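OxyR (Porphyromonas gingivalis, PDB 3HO7) is a redox-sensitive transcriptional activator of the LysR family that probably binds DNA, represented here by its regulatory domain alone. Local coordinates at residues 11-16 with 38-43; 27-32 with 211-216; 31-36 with 204-209. One frame throughout, in Å; residues are numbered along the deposited sequence.

Contact 1 of 3, residues 11-16 with 38-43; sequences GRLNIA and AGLEIH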
loop_
_atom_site.group_PDB
_atom_site.type_symbol
_atom_site.label_atom_id
_atom_site.label_comp_id
_atom_site.label_asym_id
_atom_site.label_seq_id
_atom_site.Cartn_x
_atom_site.Cartn_y
_atom_site.Cartn_z
ATOM N N GLY A 11 -19.334 -22.924 5.672
ATOM C CA GLY A 11 -19.536 -21.633 6.318
ATOM C C GLY A 11 -18.697 -20.518 5.725
ATOM O O GLY A 11 -18.041 -20.694 4.696
ATOM N N ARG A 12 -18.715 -19.363 6.384
ATOM C CA ARG A 12 -17.993 -18.195 5.899
ATOM C C ARG A 12 -17.117 -17.579 6.985
ATOM O O ARG A 12 -17.451 -17.631 8.169
ATOM C CB ARG A 12 -18.974 -17.152 5.362
ATOM C CG ARG A 12 -18.331 -15.826 5.008
ATOM C CD ARG A 12 -19.334 -14.866 4.392
ATOM N NE ARG A 12 -18.792 -13.514 4.286
ATOM C CZ ARG A 12 -19.349 -12.541 3.572
ATOM N NH1 ARG A 12 -20.464 -12.773 2.892
ATOM N NH2 ARG A 12 -18.788 -11.340 3.532
ATOM N N LEU A 13 -15.999 -16.991 6.570
ATOM C CA LEU A 13 -15.074 -16.350 7.499
ATOM C C LEU A 13 -14.684 -14.956 7.019
ATOM O O LEU A 13 -14.183 -14.789 5.907
ATOM C CB LEU A 13 -13.819 -17.206 7.687
ATOM C CG LEU A 13 -12.803 -16.689 8.712
ATOM C CD1 LEU A 13 -13.405 -16.701 10.109
ATOM C CD2 LEU A 13 -11.526 -17.510 8.673
ATOM N N ASN A 14 -14.910 -13.958 7.868
ATOM C CA ASN A 14 -14.541 -12.583 7.553
ATOM C C ASN A 14 -13.352 -12.148 8.396
ATOM O O ASN A 14 -13.486 -11.937 9.599
ATOM C CB ASN A 14 -15.722 -11.646 7.795
ATOM C CG ASN A 14 -16.977 -12.092 7.072
ATOM O OD1 ASN A 14 -16.932 -12.461 5.898
ATOM N ND2 ASN A 14 -18.106 -12.059 7.771
ATOM N N ILE A 15 -12.191 -12.015 7.765
ATOM C CA ILE A 15 -10.972 -11.679 8.493
ATOM C C ILE A 15 -10.293 -10.420 7.965
ATOM O O ILE A 15 -10.104 -10.255 6.759
ATOM C CB ILE A 15 -9.964 -12.841 8.471
ATOM C CG1 ILE A 15 -8.691 -12.450 9.226
ATOM C CG2 ILE A 15 -9.643 -13.240 7.040
ATOM C CD1 ILE A 15 -7.632 -13.521 9.227
ATOM N N ALA A 16 -9.926 -9.533 8.884
ATOM C CA ALA A 16 -9.232 -8.310 8.530
ATOM C C ALA A 16 -7.730 -8.503 8.683
ATOM O O ALA A 16 -7.276 -9.373 9.428
ATOM C CB ALA A 16 -9.710 -7.156 9.395
ATOM N N ALA A 38 -10.619 -25.784 2.793
ATOM C CA ALA A 38 -11.560 -26.116 1.730
ATOM C C ALA A 38 -12.963 -26.306 2.293
ATOM O O ALA A 38 -13.152 -26.990 3.298
ATOM C CB ALA A 38 -11.108 -27.368 0.995
ATOM N N GLY A 39 -13.945 -25.695 1.638
ATOM C CA GLY A 39 -15.332 -25.780 2.081
ATOM C C GLY A 39 -15.769 -24.528 2.816
ATOM O O GLY A 39 -16.927 -24.401 3.212
ATOM N N LEU A 40 -14.833 -23.601 2.992
ATOM C CA LEU A 40 -15.091 -22.356 3.706
ATOM C C LEU A 40 -14.857 -21.155 2.796
ATOM O O LEU A 40 -13.831 -21.072 2.119
ATOM C CB LEU A 40 -14.178 -22.256 4.930
ATOM C CG LEU A 40 -14.298 -20.997 5.789
ATOM C CD1 LEU A 40 -15.489 -21.104 6.729
ATOM C CD2 LEU A 40 -13.018 -20.769 6.577
ATOM N N GLU A 41 -15.808 -20.226 2.777
ATOM C CA GLU A 41 -15.640 -18.990 2.023
ATOM C C GLU A 41 -14.989 -17.924 2.896
ATOM O O GLU A 41 -15.539 -17.526 3.921
ATOM C CB GLU A 41 -16.980 -18.476 1.497
ATOM C CG GLU A 41 -16.842 -17.239 0.624
ATOM C CD GLU A 41 -18.100 -16.397 0.589
ATOM O OE1 GLU A 41 -18.142 -15.428 -0.200
ATOM O OE2 GLU A 41 -19.043 -16.696 1.352
ATOM N N ILE A 42 -13.817 -17.460 2.479
ATOM C CA ILE A 42 -13.052 -16.503 3.270
ATOM C C ILE A 42 -13.070 -15.102 2.672
ATOM O O ILE A 42 -12.626 -14.894 1.544
ATOM C CB ILE A 42 -11.589 -16.951 3.425
ATOM C CG1 ILE A 42 -11.520 -18.300 4.141
ATOM C CG2 ILE A 42 -10.790 -15.903 4.183
ATOM C CD1 ILE A 42 -10.123 -18.874 4.221
ATOM N N HIS A 43 -13.579 -14.144 3.439
ATOM C CA HIS A 43 -13.585 -12.750 3.015
ATOM C C HIS A 43 -12.472 -11.970 3.702
ATOM O O HIS A 43 -12.572 -11.641 4.882
ATOM C CB HIS A 43 -14.938 -12.101 3.304
ATOM C CG HIS A 43 -15.983 -12.400 2.276
ATOM N ND1 HIS A 43 -16.629 -13.615 2.201
ATOM C CD2 HIS A 43 -16.496 -11.639 1.280
ATOM C CE1 HIS A 43 -17.492 -13.592 1.202
ATOM N NE2 HIS A 43 -17.433 -12.404 0.627
HETATM O O HOH W 1 -18.586 -22.568 2.632
#

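Contact 2 of 3, residues 27-32 with 211-216; sequences PRVFPI and RSAVPS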
loop_
_atom_site.group_PDB
_atom_site.type_symbol
_atom_site.label_atom_id
_atom_site.label_comp_id
_atom_site.label_asym_id
_atom_site.label_seq_id
_atom_site.Cartn_x
_atom_site.Cartn_y
_atom_site.Cartn_z
ATOM N N PRO A 27 0.448 -13.717 0.883
ATOM C CA PRO A 27 1.006 -14.539 -0.183
ATOM C C PRO A 27 1.371 -15.933 0.328
ATOM O O PRO A 27 1.252 -16.912 -0.408
ATOM C CB PRO A 27 2.264 -13.772 -0.585
ATOM C CG PRO A 27 1.921 -12.349 -0.308
ATOM C CD PRO A 27 1.046 -12.371 0.919
ATOM N N ARG A 28 1.800 -16.014 1.583
ATOM C CA ARG A 28 2.226 -17.284 2.171
ATOM C C ARG A 28 1.047 -18.139 2.629
ATOM O O ARG A 28 1.097 -19.368 2.562
ATOM C CB ARG A 28 3.151 -17.031 3.361
ATOM C CG ARG A 28 4.415 -16.263 3.024
ATOM C CD ARG A 28 5.000 -15.617 4.270
ATOM N NE ARG A 28 6.402 -15.261 4.088
ATOM C CZ ARG A 28 7.418 -16.043 4.434
ATOM N NH1 ARG A 28 7.189 -17.227 4.986
ATOM N NH2 ARG A 28 8.665 -15.640 4.233
ATOM N N VAL A 29 -0.013 -17.486 3.094
ATOM C CA VAL A 29 -1.133 -18.191 3.717
ATOM C C VAL A 29 -2.183 -18.683 2.722
ATOM O O VAL A 29 -2.797 -19.732 2.927
ATOM C CB VAL A 29 -1.827 -17.314 4.781
ATOM C CG1 VAL A 29 -0.795 -16.676 5.698
ATOM C CG2 VAL A 29 -2.685 -16.246 4.115
ATOM N N PHE A 30 -2.394 -17.925 1.652
ATOM C CA PHE A 30 -3.466 -18.229 0.704
ATOM C C PHE A 30 -3.437 -19.673 0.202
ATOM O O PHE A 30 -4.462 -20.358 0.214
ATOM C CB PHE A 30 -3.454 -17.231 -0.456
ATOM C CG PHE A 30 -4.193 -15.956 -0.159
ATOM C CD1 PHE A 30 -4.540 -15.632 1.144
ATOM C CD2 PHE A 30 -4.525 -15.076 -1.175
ATOM C CE1 PHE A 30 -5.219 -14.460 1.427
ATOM C CE2 PHE A 30 -5.202 -13.900 -0.899
ATOM C CZ PHE A 30 -5.548 -13.592 0.401
ATOM N N PRO A 31 -2.263 -20.139 -0.242
ATOM C CA PRO A 31 -2.121 -21.525 -0.681
ATOM C C PRO A 31 -2.442 -22.515 0.435
ATOM O O PRO A 31 -3.008 -23.576 0.178
ATOM C CB PRO A 31 -0.641 -21.618 -1.067
ATOM C CG PRO A 31 -0.258 -20.219 -1.414
ATOM C CD PRO A 31 -1.035 -19.358 -0.464
ATOM N N ILE A 32 -2.093 -22.164 1.669
ATOM C CA ILE A 32 -2.337 -23.051 2.804
ATOM C C ILE A 32 -3.822 -23.134 3.153
ATOM O O ILE A 32 -4.314 -24.192 3.551
ATOM C CB ILE A 32 -1.519 -22.634 4.040
ATOM C CG1 ILE A 32 -0.022 -22.711 3.729
ATOM C CG2 ILE A 32 -1.865 -23.514 5.231
ATOM C CD1 ILE A 32 0.867 -22.239 4.860
ATOM N N ARG A 211 0.540 -19.520 11.794
ATOM C CA ARG A 211 1.863 -19.762 12.361
ATOM C C ARG A 211 2.696 -20.664 11.456
ATOM O O ARG A 211 3.908 -20.489 11.339
ATOM C CB ARG A 211 1.756 -20.362 13.763
ATOM C CG ARG A 211 1.051 -19.471 14.771
ATOM C CD ARG A 211 1.112 -20.070 16.162
ATOM N NE ARG A 211 2.489 -20.219 16.623
ATOM C CZ ARG A 211 2.851 -20.949 17.672
ATOM N NH1 ARG A 211 1.936 -21.605 18.374
ATOM N NH2 ARG A 211 4.129 -21.028 18.016
ATOM N N SER A 212 2.042 -21.624 10.808
ATOM C CA SER A 212 2.733 -22.538 9.905
ATOM C C SER A 212 3.110 -21.844 8.600
ATOM O O SER A 212 3.793 -22.421 7.753
ATOM C CB SER A 212 1.865 -23.762 9.606
ATOM O OG SER A 212 0.929 -23.481 8.578
ATOM N N ALA A 213 2.650 -20.607 8.441
ATOM C CA ALA A 213 2.912 -19.841 7.228
ATOM C C ALA A 213 4.274 -19.159 7.280
ATOM O O ALA A 213 4.761 -18.654 6.271
ATOM C CB ALA A 213 1.811 -18.814 7.002
ATOM N N VAL A 214 4.887 -19.151 8.459
ATOM C CA VAL A 214 6.190 -18.516 8.630
ATOM C C VAL A 214 7.201 -19.449 9.296
ATOM O O VAL A 214 6.823 -20.399 9.983
ATOM C CB VAL A 214 6.073 -17.204 9.438
ATOM C CG1 VAL A 214 5.124 -16.242 8.741
ATOM C CG2 VAL A 214 5.601 -17.488 10.857
ATOM N N PRO A 215 8.497 -19.182 9.082
ATOM C CA PRO A 215 9.566 -19.964 9.694
ATOM C C PRO A 215 9.386 -20.045 11.206
ATOM O O PRO A 215 9.057 -19.044 11.844
ATOM C CB PRO A 215 10.821 -19.165 9.347
ATOM C CG PRO A 215 10.474 -18.467 8.079
ATOM C CD PRO A 215 9.020 -18.114 8.212
ATOM N N SER A 216 9.606 -21.229 11.770
ATOM C CA SER A 216 9.361 -21.469 13.190
ATOM C C SER A 216 10.201 -20.578 14.102
ATOM O O SER A 216 9.761 -20.213 15.191
ATOM C CB SER A 216 9.590 -22.944 13.536
ATOM O OG SER A 216 10.936 -23.319 13.301
#

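Contact 3 of 3, residues 31-36 with 204-209; sequences PIWKKE and EQLIGL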
loop_
_atom_site.group_PDB
_atom_site.type_symbol
_atom_site.label_atom_id
_atom_site.label_comp_id
_atom_site.label_asym_id
_atom_site.label_seq_id
_atom_site.Cartn_x
_atom_site.Cartn_y
_atom_site.Cartn_z
ATOM N N PRO A 31 -2.263 -20.139 -0.242
ATOM C CA PRO A 31 -2.121 -21.525 -0.681
ATOM C C PRO A 31 -2.442 -22.515 0.435
ATOM O O PRO A 31 -3.008 -23.576 0.178
ATOM C CB PRO A 31 -0.641 -21.618 -1.067
ATOM C CG PRO A 31 -0.258 -20.219 -1.414
ATOM C CD PRO A 31 -1.035 -19.358 -0.464
ATOM N N ILE A 32 -2.093 -22.164 1.669
ATOM C CA ILE A 32 -2.337 -23.051 2.804
ATOM C C ILE A 32 -3.822 -23.134 3.153
ATOM O O ILE A 32 -4.314 -24.192 3.551
ATOM C CB ILE A 32 -1.519 -22.634 4.040
ATOM C CG1 ILE A 32 -0.022 -22.711 3.729
ATOM C CG2 ILE A 32 -1.865 -23.514 5.231
ATOM C CD1 ILE A 32 0.867 -22.239 4.860
ATOM N N TRP A 33 -4.536 -22.022 3.004
ATOM C CA TRP A 33 -5.974 -22.010 3.250
ATOM C C TRP A 33 -6.694 -22.909 2.257
ATOM O O TRP A 33 -7.540 -23.719 2.634
ATOM C CB TRP A 33 -6.548 -20.595 3.147
ATOM C CG TRP A 33 -6.267 -19.727 4.325
ATOM C CD1 TRP A 33 -5.811 -20.120 5.549
ATOM C CD2 TRP A 33 -6.464 -18.310 4.406
ATOM N NE1 TRP A 33 -5.689 -19.033 6.381
ATOM C CE2 TRP A 33 -6.085 -17.910 5.703
ATOM C CE3 TRP A 33 -6.912 -17.340 3.504
ATOM C CZ2 TRP A 33 -6.143 -16.581 6.122
ATOM C CZ3 TRP A 33 -6.968 -16.021 3.921
ATOM C CH2 TRP A 33 -6.585 -15.654 5.218
ATOM N N LYS A 34 -6.354 -22.751 0.982
ATOM C CA LYS A 34 -6.991 -23.517 -0.077
ATOM C C LYS A 34 -7.086 -24.991 0.295
ATOM O O LYS A 34 -8.152 -25.599 0.190
ATOM C CB LYS A 34 -6.221 -23.360 -1.389
ATOM C CG LYS A 34 -6.898 -24.023 -2.575
ATOM C CD LYS A 34 -8.257 -23.396 -2.843
ATOM C CE LYS A 34 -8.119 -21.911 -3.151
ATOM N NZ LYS A 34 -9.427 -21.289 -3.494
ATOM N N LYS A 35 -5.967 -25.558 0.733
ATOM C CA LYS A 35 -5.900 -26.987 1.027
ATOM C C LYS A 35 -6.464 -27.366 2.399
ATOM O O LYS A 35 -7.082 -28.419 2.547
ATOM C CB LYS A 35 -4.464 -27.505 0.870
ATOM C CG LYS A 35 -3.420 -26.719 1.644
ATOM C CD LYS A 35 -2.034 -27.331 1.483
ATOM C CE LYS A 35 -1.557 -27.272 0.038
ATOM N NZ LYS A 35 -2.332 -28.184 -0.851
ATOM N N GLU A 36 -6.260 -26.512 3.398
ATOM C CA GLU A 36 -6.728 -26.807 4.755
ATOM C C GLU A 36 -8.130 -26.282 5.056
ATOM O O GLU A 36 -8.855 -26.861 5.868
ATOM C CB GLU A 36 -5.742 -26.279 5.803
ATOM C CG GLU A 36 -4.954 -27.364 6.524
ATOM C CD GLU A 36 -3.772 -27.869 5.725
ATOM O OE1 GLU A 36 -2.878 -27.055 5.412
ATOM O OE2 GLU A 36 -3.728 -29.081 5.422
ATOM N N GLU A 204 -8.677 -22.106 16.574
ATOM C CA GLU A 204 -7.497 -22.929 16.809
ATOM C C GLU A 204 -6.829 -23.323 15.492
ATOM O O GLU A 204 -5.604 -23.292 15.374
ATOM C CB GLU A 204 -7.869 -24.177 17.614
ATOM C CG GLU A 204 -6.702 -25.111 17.903
ATOM C CD GLU A 204 -7.058 -26.198 18.900
ATOM O OE1 GLU A 204 -8.124 -26.093 19.543
ATOM O OE2 GLU A 204 -6.270 -27.158 19.044
ATOM N N GLN A 205 -7.641 -23.691 14.506
ATOM C CA GLN A 205 -7.120 -24.071 13.198
ATOM C C GLN A 205 -6.438 -22.882 12.527
ATOM O O GLN A 205 -5.325 -22.999 12.014
ATOM C CB GLN A 205 -8.238 -24.620 12.307
ATOM C CG GLN A 205 -7.751 -25.228 10.997
ATOM C CD GLN A 205 -8.884 -25.746 10.127
ATOM O OE1 GLN A 205 -10.050 -25.726 10.525
ATOM N NE2 GLN A 205 -8.545 -26.214 8.930
ATOM N N LEU A 206 -7.110 -21.736 12.539
ATOM C CA LEU A 206 -6.549 -20.522 11.954
ATOM C C LEU A 206 -5.189 -20.190 12.559
ATOM O O LEU A 206 -4.217 -19.974 11.837
ATOM C CB LEU A 206 -7.510 -19.341 12.117
ATOM C CG LEU A 206 -8.423 -19.026 10.930
ATOM C CD1 LEU A 206 -7.639 -18.388 9.788
ATOM C CD2 LEU A 206 -9.149 -20.276 10.456
ATOM N N ILE A 207 -5.119 -20.156 13.884
ATOM C CA ILE A 207 -3.858 -19.860 14.556
ATOM C C ILE A 207 -2.749 -20.777 14.048
ATOM O O ILE A 207 -1.661 -20.321 13.704
ATOM C CB ILE A 207 -3.980 -19.986 16.083
ATOM C CG1 ILE A 207 -4.961 -18.941 16.623
ATOM C CG2 ILE A 207 -2.611 -19.840 16.742
ATOM C CD1 ILE A 207 -5.156 -18.998 18.126
ATOM N N GLY A 208 -3.033 -22.074 13.995
ATOM C CA GLY A 208 -2.063 -23.038 13.496
ATOM C C GLY A 208 -1.629 -22.763 12.070
ATOM O O GLY A 208 -0.439 -22.792 11.758
ATOM N N LEU A 209 -2.595 -22.488 11.199
ATOM C CA LEU A 209 -2.301 -22.272 9.785
ATOM C C LEU A 209 -1.452 -21.025 9.557
ATOM O O LEU A 209 -0.515 -21.036 8.764
ATOM C CB LEU A 209 -3.594 -22.192 8.967
ATOM C CG LEU A 209 -4.276 -23.532 8.685
ATOM C CD1 LEU A 209 -5.634 -23.325 8.033
ATOM C CD2 LEU A 209 -3.388 -24.414 7.816
#

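Contact 1 of 3, residues 11-16 with 38-43
Strands 11-17 and 40-46 are the two parallel strands of a beta-alpha-beta unit in the LysR substrate-binding domain, which has the periplasmic-binding-protein type of fold. Helix 22-36 makes the crossover between them. The register pairs Arg-12 with Glu-41, Leu-13 with Ile-42 and Asn-14 with His-43. The ladder alternates as parallel strands do. Glu-41 N gives to Gly-11 O, Leu-13 N to Glu-41 O, His-43 N to Leu-13 O, and Ile-15 N to His-43 O. The shortest of these, His-43 N to Leu-13 O at 2.6 Å, runs almost along the C=O axis. In the last, Ile-15 N sits 26° above the carbonyl plane of His-43.

One face of the sheet is apolar. Leu-13 CB meets Leu-40 CD2 at 3.8 Å, the two side chains crossing obliquely. Ile-15 and Ile-42 run side by side and touch through their CG2 methyls at 4.1 Å. Leu-202 and Leu-206 of helix 200-211 cover Leu-13 on this face.

The other face carries Arg-12, Asn-14, Glu-41 and His-43. Along strand 40-46, Ile-42 and His-43 pair with a parallel strand of the second subunit, so the sheet continues across the dimer interface. Arg-12 is extended, with CG anti to the backbone N (chi1 172°). This carries its guanidinium flat over one face of the His-43 ring, centres 3.3 Å apart and planes at 14°. Glu-41 OE2 lies 4.3 Å from Arg-12 NE, well out of the guanidinium plane, so only charge attraction is likely. The rotation of the guanidinium is fixed from its edge: Arg-12 NE gives an in-plane hydrogen bond of 2.7 Å to a lone pair of Asn-14 OD1.

Contact 2 of 3, residues 27-32 with 211-216
Ala-213 is the tight point between helix 22-36 and the turn that follows helix 200-211. Its CB points at the helix and enters between two side chains one turn apart. Val-29 CG1 touches Ala-213 CB at 3.6 Å. Ile-32 CD1 lies 4.1 Å from Ala-213 CB and 3.9 Å from Ser-212 OG. Ile-32 CG1 is anti to the carbonyl carbon and chi2 is 177°, so the extended chain puts CD1 over the turn. The hydroxyl of Ser-212 turns back to Leu-209 O.

The side toward solvent is formed by Arg-28, which is partly exposed, and Pro-215, and a single hydrogen bond holds it. The Arg-28 chain runs extended from CG to NE along the carbonyl of Ala-213, and Arg-28 CD lies 3.6 Å from Ala-213 O. Arg-28 NH1 then gives Ala-213 O a hydrogen bond of 3.1 Å, with an angle of 152° at the hydrogen. The oxygen lies near the guanidinium plane, at its edge. Past this bond, Pro-215 CD is only a light neighbour, 3.8 Å from Arg-28 NH1.

Residues 211-214 form a type I beta turn. The arrangement is a helix side packed on the turn just beyond another helix's C-terminal end, within the LysR substrate-binding domain.

Contact 3 of 3, residues 31-36 with 204-209
Apolar contacts carry most of this pairing of helix 22-36 with helix 200-211. The two short segments run roughly antiparallel, at 140°, with their axes 11.2 Å apart at the closest. Leu-209 lies at the centre. Its CG is anti to the carbonyl carbon, and its two methyls lie against Trp-33 and Glu-36. Leu-209 CD1 approaches the edge of the indole, 4.1 Å from Trp-33 CD1, and also meets Glu-36 CB. Leu-209 CD2 lies 3.6 Å from Glu-36 CG. Glu-36 packs largely through CB and CG, and the bend at chi2 (81°) also brings OE1 alongside Leu-209 CD2. Ile-32 turns its side chain to Leu-209 as well. One turn earlier on its helix, Leu-206 CD1 comes to 4.0 Å from Trp-33 NE1, with the two side chains crossing at about a right angle.

Polar contacts are few. Gln-205 has CG anti to the backbone N and stays extended beyond it. Its amide therefore spans the gap to the last residue of helix 22-36. There Gln-205 NE2 gives a weak hydrogen bond of 3.1 Å to Glu-36 O. The indole nitrogen Trp-33 NE1 is buried by the contact and has no partner in the model.

The helix pair lies over the sheet. Trp-33 rests on Ile-42 and Val-44 of strand 40-46 and meets the ring of Phe-30 in its own helix. Leu-206 packs on Leu-191 of strand 184-194. Trp-33 also touches Thr-138 of the second subunit, so helix 22-36 lies next to the interface.

In the fold
The three contacts meet around helix 22-36, the crossover of the beta-alpha-beta unit whose strands form contact 1. Contacts 2 and 3 are neighbours, centres about 8 Å apart. They share Ile-32, which faces helix 200-211 in contact 3 and the turn after it in contact 2. Contact 3 also touches contact 1: Ile-42 CD1 reaches Trp-33 CE3 at 3.6 Å, and Leu-13 CD2 reaches Leu-206 CD2 at 4.1 Å. Contacts 1 and 2 do not touch; their nearest atoms are about 6 Å apart and their centres about 17 Å. All three contacts reach the second subunit. The disulfide Cys-119 to Cys-128 involves none of their segments.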